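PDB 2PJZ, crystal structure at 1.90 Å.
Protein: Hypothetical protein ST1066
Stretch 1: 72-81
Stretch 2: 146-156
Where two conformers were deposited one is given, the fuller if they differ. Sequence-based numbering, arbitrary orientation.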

# COMPACT_ATOMS: atom_id res chain seq x y z
N ASN A 72 15.78 -3.03 13.03
CA ASN A 72 15.59 -1.80 12.25
C ASN A 72 16.43 -1.89 11.02
O ASN A 72 17.57 -2.38 11.08
CB ASN A 72 15.98 -0.52 13.03
CG ASN A 72 15.68 0.75 12.23
OD1 ASN A 72 14.56 0.93 11.76
ND2 ASN A 72 16.70 1.62 12.03
N TYR A 73 15.88 -1.41 9.90
CA TYR A 73 16.65 -1.31 8.66
C TYR A 73 16.48 0.13 8.19
O TYR A 73 15.38 0.54 7.86
CB TYR A 73 16.09 -2.29 7.62
CG TYR A 73 16.79 -2.31 6.27
CD1 TYR A 73 18.16 -1.94 6.12
CD2 TYR A 73 16.09 -2.74 5.14
CE1 TYR A 73 18.79 -1.99 4.84
CE2 TYR A 73 16.73 -2.84 3.88
CZ TYR A 73 18.05 -2.45 3.74
OH TYR A 73 18.60 -2.56 2.49
N ILE A 74 17.57 0.90 8.20
CA ILE A 74 17.48 2.34 7.92
C ILE A 74 16.94 2.68 6.55
O ILE A 74 16.34 3.75 6.37
CB ILE A 74 18.82 3.10 8.09
CG1 ILE A 74 19.95 2.44 7.30
CG2 ILE A 74 19.10 3.34 9.58
CD1 ILE A 74 21.13 3.36 7.03
N ARG A 75 17.13 1.77 5.59
CA ARG A 75 16.67 1.97 4.21
C ARG A 75 15.22 1.64 3.92
O ARG A 75 14.76 1.83 2.78
CB ARG A 75 17.58 1.24 3.23
CG ARG A 75 19.05 1.74 3.40
CD ARG A 75 19.91 1.22 2.29
NE ARG A 75 21.32 1.13 2.65
CZ ARG A 75 22.25 1.98 2.25
NH1 ARG A 75 21.94 3.01 1.48
NH2 ARG A 75 23.51 1.77 2.63
N TYR A 76 14.51 1.10 4.91
CA TYR A 76 13.08 0.80 4.77
C TYR A 76 12.25 1.77 5.60
O TYR A 76 12.63 2.11 6.73
CB TYR A 76 12.82 -0.64 5.27
CG TYR A 76 11.35 -1.01 5.23
CD1 TYR A 76 10.77 -1.47 4.06
CD2 TYR A 76 10.52 -0.86 6.36
CE1 TYR A 76 9.41 -1.80 3.99
CE2 TYR A 76 9.16 -1.20 6.31
CZ TYR A 76 8.63 -1.67 5.11
OH TYR A 76 7.31 -2.02 5.03
N SER A 77 11.13 2.23 5.05
CA SER A 77 10.18 3.06 5.77
C SER A 77 8.76 2.57 5.56
O SER A 77 8.44 2.00 4.52
CB SER A 77 10.19 4.51 5.21
OG SER A 77 11.36 5.16 5.56
N THR A 78 7.89 2.84 6.53
CA THR A 78 6.45 2.63 6.37
C THR A 78 5.73 3.85 6.97
O THR A 78 6.26 4.55 7.85
CB THR A 78 5.95 1.29 7.04
OG1 THR A 78 4.53 1.10 6.82
CG2 THR A 78 6.21 1.30 8.57
N ASN A 79 4.54 4.12 6.45
CA ASN A 79 3.67 5.15 7.06
C ASN A 79 2.67 4.55 8.02
O ASN A 79 1.79 5.27 8.50
CB ASN A 79 2.93 5.92 5.97
CG ASN A 79 1.85 5.08 5.27
OD1 ASN A 79 1.77 3.86 5.44
ND2 ASN A 79 0.98 5.75 4.51
N LEU A 80 2.80 3.25 8.33
CA LEU A 80 1.80 2.59 9.22
C LEU A 80 1.78 3.26 10.59
O LEU A 80 2.84 3.60 11.15
CB LEU A 80 2.08 1.09 9.40
CG LEU A 80 1.69 0.19 8.23
CD1 LEU A 80 2.47 -1.15 8.41
CD2 LEU A 80 0.18 -0.06 8.13
N PRO A 81 0.58 3.45 11.15
CA PRO A 81 0.48 4.19 12.42
C PRO A 81 1.30 3.54 13.54
O PRO A 81 1.84 4.24 14.38
CB PRO A 81 -1.02 4.15 12.75
CG PRO A 81 -1.70 3.87 11.50
CD PRO A 81 -0.74 3.02 10.65
N GLN A 146 14.22 9.36 2.55
CA GLN A 146 14.67 8.87 1.26
C GLN A 146 14.91 7.33 1.29
O GLN A 146 16.01 6.84 0.96
CB GLN A 146 15.92 9.62 0.80
CG GLN A 146 15.61 11.10 0.57
CD GLN A 146 16.60 11.78 -0.36
OE1 GLN A 146 17.42 12.58 0.10
NE2 GLN A 146 16.52 11.49 -1.65
N PRO A 147 13.87 6.57 1.67
CA PRO A 147 14.00 5.12 1.77
C PRO A 147 14.27 4.53 0.42
O PRO A 147 13.79 5.04 -0.63
CB PRO A 147 12.58 4.67 2.23
CG PRO A 147 11.65 5.76 1.73
CD PRO A 147 12.48 7.03 1.90
N GLU A 148 15.04 3.45 0.39
CA GLU A 148 15.12 2.64 -0.81
C GLU A 148 13.86 1.79 -1.00
O GLU A 148 13.50 1.44 -2.13
CB GLU A 148 16.33 1.72 -0.76
CG GLU A 148 17.69 2.45 -0.75
CD GLU A 148 17.94 3.35 -1.95
OE1 GLU A 148 17.28 3.20 -3.03
OE2 GLU A 148 18.82 4.22 -1.80
N ILE A 149 13.21 1.43 0.10
CA ILE A 149 12.10 0.48 0.06
C ILE A 149 11.04 1.04 0.98
O ILE A 149 11.33 1.37 2.10
CB ILE A 149 12.53 -0.94 0.58
CG1 ILE A 149 13.78 -1.42 -0.21
CG2 ILE A 149 11.34 -1.95 0.45
CD1 ILE A 149 14.31 -2.87 0.26
N VAL A 150 9.79 1.10 0.51
CA VAL A 150 8.72 1.70 1.35
C VAL A 150 7.43 0.81 1.34
O VAL A 150 7.07 0.19 0.32
CB VAL A 150 8.50 3.20 0.87
CG1 VAL A 150 7.84 3.21 -0.54
CG2 VAL A 150 7.75 4.04 1.89
N GLY A 151 6.73 0.73 2.47
CA GLY A 151 5.43 0.07 2.54
C GLY A 151 4.43 1.15 2.89
O GLY A 151 4.46 1.71 3.99
N LEU A 152 3.57 1.48 1.95
CA LEU A 152 2.64 2.57 2.19
C LEU A 152 1.20 2.07 2.28
O LEU A 152 0.70 1.44 1.36
CB LEU A 152 2.79 3.65 1.12
CG LEU A 152 4.13 4.34 1.07
CD1 LEU A 152 4.19 5.28 -0.14
CD2 LEU A 152 4.39 5.12 2.38
N ASP A 153 0.58 2.32 3.42
CA ASP A 153 -0.83 1.95 3.62
C ASP A 153 -1.76 3.15 3.30
O ASP A 153 -1.64 4.23 3.88
CB ASP A 153 -1.05 1.49 5.05
CG ASP A 153 -2.45 0.95 5.29
OD1 ASP A 153 -3.05 0.36 4.37
OD2 ASP A 153 -2.95 1.15 6.41
N GLU A 154 -2.70 2.94 2.39
CA GLU A 154 -3.80 3.90 2.12
C GLU A 154 -3.39 5.36 2.23
O GLU A 154 -3.97 6.10 3.05
CB GLU A 154 -4.98 3.65 3.08
CG GLU A 154 -5.65 2.32 2.87
CD GLU A 154 -6.58 2.31 1.65
OE1 GLU A 154 -6.58 3.28 0.84
OE2 GLU A 154 -7.29 1.30 1.53
N PRO A 155 -2.40 5.80 1.43
CA PRO A 155 -1.87 7.14 1.67
C PRO A 155 -2.84 8.27 1.25
O PRO A 155 -2.57 9.42 1.52
CB PRO A 155 -0.60 7.19 0.81
CG PRO A 155 -0.83 6.18 -0.29
CD PRO A 155 -1.72 5.10 0.31
N PHE A 156 -3.97 7.91 0.65
CA PHE A 156 -4.87 8.91 0.04
C PHE A 156 -6.22 8.97 0.74
O PHE A 156 -7.04 9.84 0.43
CB PHE A 156 -5.12 8.59 -1.43
CG PHE A 156 -3.87 8.29 -2.23
CD1 PHE A 156 -2.97 9.30 -2.54
CD2 PHE A 156 -3.64 7.00 -2.69
CE1 PHE A 156 -1.83 9.02 -3.29
CE2 PHE A 156 -2.50 6.71 -3.45
CZ PHE A 156 -1.60 7.73 -3.74
O HOH W 1 19.98 4.46 0.79

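The most unusual feature of this contact is that an asparagine side chain takes over where the backbone pairing of two parallel strands gives out. Beyond Thr78 the first stretch leaves its strand, and the CA atoms, 4.7 Å apart at Thr78 and Gly151, stand 6.2 Å apart at Leu80 and Asp153. Asn79 bridges the widening gap with its amide: OD1 accepts a hydrogen bond from Asp153 N at 2.8 Å, and ND2 donates one to Asp153 O at 3.1 Å. A carboxamide carries an acceptor and a donor side by side, so it can serve both backbone groups of one residue, much as a neighbouring strand would. Its p rotamer, with CA-to-CB pointing toward the second stretch, sets it in place.

Before this point the pairing is regular. Strands 76-78 and 149-153 run parallel, their directions 9° apart, and the hydrogen bonds alternate along them. Arg75 O accepts from Ile149 N at 3.1 Å, Ser77 N donates to Ile149 O at 3.1 Å, and Ser77 O accepts from Gly151 N at 3.0 Å. The ends are looser: Glu148 N makes a weak bond to Arg75 O at 2.9 Å, bent to 122°, and Asn79 N a weak one to Gly151 O at 3.4 Å. That last carbonyl is better served by Thr78, whose OG1 donates to Gly151 O at 2.9 Å while accepting from Leu80 N at 3.1 Å. A hydroxyl can do both, and here it ties the strand's exit to its partner.

Tyr76, Ile149 and Thr78 direct their side chains to one face of the sheet. Tyr76 CD1 packs 3.7 Å from Ile149 CG2, and the ring extends along the partner strand until its OH lies 3.8 Å from Gly151 CA. Glycine suits this position because a CB there would come within 2.6 Å of Tyr76 OH, a clash. On the other face lie Ser77 and Val150. The small Ser77 is buried, with OG 3.6 Å from Pro147 CB and CB 4.1 Å from Val150 CG2; its hydroxyl is hydrogen-bonded elsewhere in the structure, so burial leaves it satisfied.

At the exposed beginning of the contact, Arg75 and Glu148 lie alongside each other, Arg75 CD 4.0 Å from Glu148 CG. Their charged ends meet through a water, which accepts from Arg75 NH1 at 2.5 Å and donates to Glu148 OE2 at 2.8 Å. Long polar side chains suit this solvent-facing position. At the far end, Leu80 CD2 covers Asp153 CB at 3.7 Å.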